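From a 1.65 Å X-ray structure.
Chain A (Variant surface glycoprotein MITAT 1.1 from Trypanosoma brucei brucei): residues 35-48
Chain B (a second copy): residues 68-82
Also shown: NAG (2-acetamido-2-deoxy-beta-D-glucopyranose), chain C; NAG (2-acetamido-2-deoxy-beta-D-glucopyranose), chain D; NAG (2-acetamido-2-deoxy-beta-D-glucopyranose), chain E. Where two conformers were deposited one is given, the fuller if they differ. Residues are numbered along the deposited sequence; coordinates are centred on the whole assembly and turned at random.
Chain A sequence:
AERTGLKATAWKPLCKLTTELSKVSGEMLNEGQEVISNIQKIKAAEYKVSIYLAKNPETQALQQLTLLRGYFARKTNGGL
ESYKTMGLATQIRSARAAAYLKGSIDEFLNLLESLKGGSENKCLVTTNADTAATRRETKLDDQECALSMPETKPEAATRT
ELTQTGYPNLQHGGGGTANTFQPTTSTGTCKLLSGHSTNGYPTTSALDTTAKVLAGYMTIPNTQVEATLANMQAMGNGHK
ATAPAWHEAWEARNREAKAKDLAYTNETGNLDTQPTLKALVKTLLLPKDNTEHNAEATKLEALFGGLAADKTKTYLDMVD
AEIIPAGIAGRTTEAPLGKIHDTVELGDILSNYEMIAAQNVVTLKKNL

Chain A (35-48) VISNIQKIKAAEYK
Chain B (68-82) LRGYFARKTNGGLES

Two waters are built into this contact between two copies of the surface glycoprotein, and both end on Asn77(B), which also makes a direct hydrogen bond to the other chain. Both stretches are helical throughout, with phi/psi near -60/-45 and regular i to i+4 backbone hydrogen bonds, and each helix continues beyond both ends. They run nearly antiparallel, at 155° between N-to-C directions, and their axes come no closer than 10.7 Å. The register is set by the CA atoms of Ile36(A) and Leu80(B), 7.8 Å apart, and those of Tyr47(A) and Ala73(B), 10.8 Å apart; the wider spacing at the second pair leaves room for a tyrosine. Together the stretches bury 374 Å².

At the narrow end Leu80(B) (chi1 t, chi2 p) points toward chain A and has the largest covered area, 80 Å². Its CD1 lies 3.7 Å from CG2 of Ile36(A), and its CD2 lies 4.2 Å from CG2 of Ile39(A) and 3.9 Å from CG of Gln40(A). Both isoleucines are m,t; their branched apolar side chains and the leucine suit a buried apolar patch. Gln40(A) (m, t, chi3 -54°) adds aliphatic carbon to this patch and carries its amide beyond it: NE2 donates to OE1 of Glu81(B) at 2.9 Å, nearly straight at 166°. The CA-to-CB bond of Glu81(B) points away overall, but chi1 t and chi2 p bring its carboxylate back to the partner. The same NE2 donates to water 1 at 3.0 Å, and this water donates to the backbone O of Asn77(B) at 2.7 Å.

At the wide end Tyr47(A) (chi1 -83°, chi2 -48°) points toward chain B and reaches across the gap. Its OH accepts from ND2 of Asn77(B) (chi1 m, chi2 -40°) at 2.9 Å and 172°. Water 2 bridges the same pair, donating to OH of Tyr47(A) at 2.9 Å and to OD1 of Asn77(B) at 3.0 Å, so the asparagine amide serves as both donor and acceptor. The small Ala73(B) admits the phenol, its CB 4.0 Å from OH of Tyr47(A). Arg69(B) starts sideways, but its end comes nearer, placing NH2 4.3 Å from CE1 of Tyr47(A), oblique to the ring.

Lys43(A) (t, p, p, t) lies between these two clusters, with CG 4.4 Å from OD1 of Asn77(B). Its charge is met within its own helix: NZ forms a 2.7 Å salt bridge with OE1 of Glu46(A).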

# COMPACT_ATOMS: atom_id res chain seq x y z
N VAL A 35 -2.25 -11.64 2.96
CA VAL A 35 -2.99 -11.92 1.73
C VAL A 35 -2.08 -12.65 0.75
O VAL A 35 -2.47 -13.70 0.19
CB VAL A 35 -3.49 -10.64 1.09
CG1 VAL A 35 -3.94 -10.92 -0.32
CG2 VAL A 35 -4.60 -10.00 1.93
N ILE A 36 -0.85 -12.17 0.54
CA ILE A 36 0.05 -12.79 -0.40
C ILE A 36 0.45 -14.21 0.07
O ILE A 36 0.47 -15.17 -0.71
CB ILE A 36 1.28 -11.93 -0.65
CG1 ILE A 36 0.92 -10.63 -1.34
CG2 ILE A 36 2.25 -12.69 -1.49
CD1 ILE A 36 2.01 -9.54 -1.27
N SER A 37 0.71 -14.34 1.39
CA SER A 37 0.98 -15.61 1.95
C SER A 37 -0.13 -16.64 1.67
O SER A 37 0.15 -17.76 1.29
CB SER A 37 1.23 -15.50 3.46
OG SER A 37 1.45 -16.76 4.00
N ASN A 38 -1.36 -16.24 1.86
CA ASN A 38 -2.52 -17.10 1.53
C ASN A 38 -2.57 -17.49 0.05
O ASN A 38 -2.79 -18.67 -0.29
CB ASN A 38 -3.84 -16.47 1.93
CG ASN A 38 -4.14 -16.58 3.42
OD1 ASN A 38 -3.37 -17.18 4.20
ND2 ASN A 38 -5.27 -16.05 3.80
N ILE A 39 -2.32 -16.52 -0.80
CA ILE A 39 -2.22 -16.81 -2.26
C ILE A 39 -1.14 -17.84 -2.55
O ILE A 39 -1.32 -18.78 -3.33
CB ILE A 39 -1.98 -15.49 -3.03
CG1 ILE A 39 -3.27 -14.65 -3.02
CG2 ILE A 39 -1.56 -15.77 -4.48
CD1 ILE A 39 -3.11 -13.18 -3.41
N GLN A 40 0.01 -17.63 -1.94
CA GLN A 40 1.12 -18.59 -1.98
C GLN A 40 0.83 -19.97 -1.51
O GLN A 40 1.28 -20.92 -2.16
CB GLN A 40 2.39 -18.09 -1.34
CG GLN A 40 2.99 -16.85 -2.01
CD GLN A 40 4.12 -16.31 -1.15
OE1 GLN A 40 3.93 -16.04 0.06
NE2 GLN A 40 5.31 -16.17 -1.74
N LYS A 41 0.13 -20.07 -0.38
CA LYS A 41 -0.22 -21.36 0.16
C LYS A 41 -1.13 -22.11 -0.81
O LYS A 41 -1.04 -23.33 -0.93
CB LYS A 41 -0.95 -21.18 1.48
CG LYS A 41 -0.01 -20.72 2.58
CD LYS A 41 -0.77 -20.57 3.89
CE LYS A 41 0.19 -20.07 4.97
NZ LYS A 41 -0.56 -19.77 6.20
N ILE A 42 -2.05 -21.39 -1.47
CA ILE A 42 -2.95 -22.02 -2.43
C ILE A 42 -2.21 -22.40 -3.69
O ILE A 42 -2.48 -23.50 -4.28
CB ILE A 42 -4.19 -21.15 -2.70
CG1 ILE A 42 -4.99 -20.94 -1.41
CG2 ILE A 42 -5.17 -21.80 -3.65
CD1 ILE A 42 -6.01 -19.86 -1.58
N LYS A 43 -1.28 -21.58 -4.12
CA LYS A 43 -0.36 -21.98 -5.21
C LYS A 43 0.41 -23.21 -4.84
O LYS A 43 0.57 -24.11 -5.69
CB LYS A 43 0.56 -20.83 -5.62
CG LYS A 43 1.52 -21.12 -6.73
CD LYS A 43 0.92 -21.49 -8.08
CE LYS A 43 0.19 -20.36 -8.79
NZ LYS A 43 -0.63 -20.67 -10.02
N ALA A 44 0.93 -23.27 -3.60
CA ALA A 44 1.66 -24.47 -3.21
C ALA A 44 0.76 -25.72 -3.31
O ALA A 44 1.19 -26.77 -3.77
CB ALA A 44 2.22 -24.33 -1.83
N ALA A 45 -0.49 -25.59 -2.93
CA ALA A 45 -1.41 -26.72 -3.01
C ALA A 45 -1.66 -27.13 -4.47
O ALA A 45 -1.68 -28.34 -4.79
CB ALA A 45 -2.70 -26.41 -2.30
N GLU A 46 -1.83 -26.14 -5.37
CA GLU A 46 -1.89 -26.41 -6.76
C GLU A 46 -0.70 -27.23 -7.22
O GLU A 46 -0.83 -28.24 -7.91
CB GLU A 46 -2.02 -25.10 -7.57
CG GLU A 46 -2.07 -25.32 -9.07
CD GLU A 46 -1.87 -24.10 -9.91
OE1 GLU A 46 -1.83 -22.98 -9.40
OE2 GLU A 46 -1.76 -24.25 -11.15
N TYR A 47 0.49 -26.77 -6.80
CA TYR A 47 1.72 -27.45 -7.20
C TYR A 47 1.78 -28.90 -6.68
O TYR A 47 2.14 -29.82 -7.39
CB TYR A 47 2.94 -26.69 -6.76
CG TYR A 47 3.41 -25.56 -7.64
CD1 TYR A 47 3.56 -25.73 -8.99
CD2 TYR A 47 3.87 -24.38 -7.10
CE1 TYR A 47 4.00 -24.69 -9.83
CE2 TYR A 47 4.35 -23.36 -7.93
CZ TYR A 47 4.42 -23.53 -9.29
OH TYR A 47 4.97 -22.57 -10.12
N LYS A 48 1.40 -29.11 -5.43
CA LYS A 48 1.48 -30.45 -4.82
C LYS A 48 0.61 -31.41 -5.56
O LYS A 48 1.03 -32.50 -5.89
CB LYS A 48 1.16 -30.44 -3.32
CG LYS A 48 2.20 -29.66 -2.56
CD LYS A 48 2.11 -29.77 -1.07
CE LYS A 48 2.50 -28.50 -0.36
NZ LYS A 48 2.65 -28.73 1.09
N LEU B 68 12.83 -23.64 -19.89
CA LEU B 68 12.11 -22.35 -19.94
C LEU B 68 10.98 -22.34 -18.92
O LEU B 68 10.76 -21.36 -18.21
CB LEU B 68 11.63 -22.02 -21.37
CG LEU B 68 12.81 -21.70 -22.29
CD1 LEU B 68 12.43 -21.89 -23.76
CD2 LEU B 68 13.36 -20.33 -22.02
N ARG B 69 10.26 -23.45 -18.87
CA ARG B 69 9.15 -23.62 -17.92
C ARG B 69 9.63 -23.46 -16.51
O ARG B 69 9.03 -22.72 -15.73
CB ARG B 69 8.53 -25.02 -18.14
CG ARG B 69 7.36 -25.31 -17.23
CD ARG B 69 7.57 -26.30 -16.05
NE ARG B 69 6.25 -26.34 -15.43
CZ ARG B 69 5.74 -25.59 -14.39
NH1 ARG B 69 4.34 -25.50 -14.24
NH2 ARG B 69 6.51 -25.17 -13.32
N GLY B 70 10.70 -24.16 -16.16
CA GLY B 70 11.34 -24.03 -14.87
C GLY B 70 11.82 -22.62 -14.57
O GLY B 70 11.69 -22.12 -13.45
N TYR B 71 12.37 -21.94 -15.59
CA TYR B 71 12.85 -20.55 -15.43
C TYR B 71 11.68 -19.64 -15.12
O TYR B 71 11.72 -18.85 -14.20
CB TYR B 71 13.61 -20.12 -16.70
CG TYR B 71 13.73 -18.67 -16.84
CD1 TYR B 71 14.80 -17.99 -16.28
CD2 TYR B 71 12.75 -17.97 -17.54
CE1 TYR B 71 14.88 -16.66 -16.39
CE2 TYR B 71 12.85 -16.62 -17.64
CZ TYR B 71 13.95 -15.99 -17.11
OH TYR B 71 14.04 -14.55 -17.25
N PHE B 72 10.61 -19.72 -15.89
CA PHE B 72 9.47 -18.83 -15.63
C PHE B 72 8.89 -19.09 -14.24
O PHE B 72 8.53 -18.16 -13.54
CB PHE B 72 8.39 -18.99 -16.68
CG PHE B 72 8.82 -18.56 -18.08
CD1 PHE B 72 9.34 -17.30 -18.32
CD2 PHE B 72 8.63 -19.35 -19.12
CE1 PHE B 72 9.70 -16.88 -19.62
CE2 PHE B 72 8.99 -18.98 -20.41
CZ PHE B 72 9.55 -17.75 -20.66
N ALA B 73 8.81 -20.35 -13.88
CA ALA B 73 8.31 -20.70 -12.53
C ALA B 73 9.17 -20.08 -11.44
O ALA B 73 8.66 -19.45 -10.56
CB ALA B 73 8.22 -22.19 -12.34
N ARG B 74 10.48 -20.20 -11.52
CA ARG B 74 11.35 -19.58 -10.48
C ARG B 74 11.21 -18.14 -10.46
O ARG B 74 11.15 -17.49 -9.37
CB ARG B 74 12.81 -19.89 -10.65
CG ARG B 74 13.23 -21.30 -10.33
CD ARG B 74 14.67 -21.31 -9.86
NE ARG B 74 15.11 -22.60 -9.46
CZ ARG B 74 16.37 -22.97 -9.22
NH1 ARG B 74 16.62 -24.24 -8.86
NH2 ARG B 74 17.37 -22.10 -9.30
N LYS B 75 11.08 -17.54 -11.63
CA LYS B 75 10.94 -16.10 -11.67
C LYS B 75 9.65 -15.57 -11.10
O LYS B 75 9.66 -14.56 -10.37
CB LYS B 75 11.21 -15.52 -13.05
CG LYS B 75 12.68 -15.63 -13.50
CD LYS B 75 13.60 -14.69 -12.72
CE LYS B 75 13.47 -13.27 -13.18
NZ LYS B 75 14.01 -12.28 -12.20
N THR B 76 8.55 -16.18 -11.46
CA THR B 76 7.27 -15.67 -11.00
C THR B 76 7.09 -15.97 -9.48
O THR B 76 6.66 -15.11 -8.70
CB THR B 76 6.06 -16.23 -11.76
OG1 THR B 76 4.88 -15.60 -11.25
CG2 THR B 76 5.90 -17.75 -11.66
N ASN B 77 7.51 -17.18 -9.06
CA ASN B 77 7.39 -17.57 -7.61
C ASN B 77 8.32 -16.74 -6.70
O ASN B 77 7.89 -16.19 -5.68
CB ASN B 77 7.64 -19.05 -7.44
CG ASN B 77 6.58 -19.91 -8.12
OD1 ASN B 77 5.39 -19.58 -8.09
ND2 ASN B 77 7.00 -21.04 -8.73
N GLY B 78 9.56 -16.57 -7.16
CA GLY B 78 10.54 -15.70 -6.49
C GLY B 78 10.06 -14.27 -6.48
O GLY B 78 10.20 -13.57 -5.44
N GLY B 79 9.48 -13.78 -7.60
CA GLY B 79 8.97 -12.42 -7.65
C GLY B 79 7.92 -12.12 -6.62
O GLY B 79 7.95 -11.06 -5.94
N LEU B 80 6.93 -13.00 -6.53
CA LEU B 80 5.86 -12.78 -5.57
C LEU B 80 6.42 -12.79 -4.12
O LEU B 80 6.02 -11.99 -3.30
CB LEU B 80 4.76 -13.81 -5.71
CG LEU B 80 3.47 -13.60 -4.92
CD1 LEU B 80 2.80 -12.23 -5.14
CD2 LEU B 80 2.45 -14.72 -5.20
N GLU B 81 7.27 -13.75 -3.82
CA GLU B 81 7.91 -13.78 -2.56
C GLU B 81 8.69 -12.49 -2.28
O GLU B 81 8.58 -11.96 -1.15
CB GLU B 81 8.78 -14.99 -2.46
CG GLU B 81 9.60 -15.07 -1.12
CD GLU B 81 8.80 -15.49 0.08
OE1 GLU B 81 7.59 -15.61 0.03
OE2 GLU B 81 9.47 -15.71 1.14
N SER B 82 9.48 -11.96 -3.23
CA SER B 82 10.17 -10.72 -3.03
C SER B 82 9.21 -9.51 -2.76
O SER B 82 9.49 -8.62 -1.94
CB SER B 82 11.06 -10.40 -4.25
OG SER B 82 12.05 -11.39 -4.33
C1 NAG C . -2.36 -27.36 2.73
C2 NAG C . -1.41 -28.30 2.07
C3 NAG C . -0.63 -29.16 3.06
C4 NAG C . -0.00 -28.30 4.16
C5 NAG C . -1.12 -27.44 4.73
C6 NAG C . -0.71 -26.52 5.87
C7 NAG C . -1.67 -29.32 -0.12
C8 NAG C . -2.36 -30.37 -0.92
N2 NAG C . -2.05 -29.23 1.14
O3 NAG C . 0.41 -29.95 2.41
O4 NAG C . 0.78 -29.08 5.13
O5 NAG C . -1.67 -26.59 3.68
O6 NAG C . 0.32 -25.70 5.38
O7 NAG C . -0.86 -28.55 -0.58
C1 NAG D . -6.26 -24.21 1.29
C2 NAG D . -5.14 -23.67 2.17
C3 NAG D . -3.85 -24.36 1.91
C4 NAG D . -4.08 -25.87 2.10
C5 NAG D . -5.20 -26.34 1.18
C6 NAG D . -5.58 -27.81 1.33
C7 NAG D . -5.29 -21.33 2.84
C8 NAG D . -5.07 -19.88 2.50
N2 NAG D . -4.97 -22.24 1.92
O3 NAG D . -2.88 -23.92 2.86
O4 NAG D . -2.87 -26.52 1.72
O5 NAG D . -6.36 -25.62 1.51
O6 NAG D . -5.78 -28.13 2.71
O7 NAG D . -5.76 -21.66 3.90
C1 NAG E . 9.01 -12.63 -19.68
C2 NAG E . 7.85 -11.67 -19.85
C3 NAG E . 6.60 -12.40 -20.31
C4 NAG E . 6.93 -13.15 -21.60
C5 NAG E . 8.12 -14.05 -21.40
C6 NAG E . 8.51 -14.75 -22.70
C7 NAG E . 7.69 -9.74 -18.36
C8 NAG E . 7.36 -9.16 -16.98
N2 NAG E . 7.58 -11.04 -18.57
O3 NAG E . 5.53 -11.47 -20.56
O4 NAG E . 5.81 -13.95 -22.01
O5 NAG E . 9.25 -13.28 -20.96
O6 NAG E . 8.86 -13.80 -23.71
O7 NAG E . 8.03 -9.01 -19.25
O HOH W 1 5.68 -17.29 -4.48
O HOH W 2 3.57 -20.02 -10.48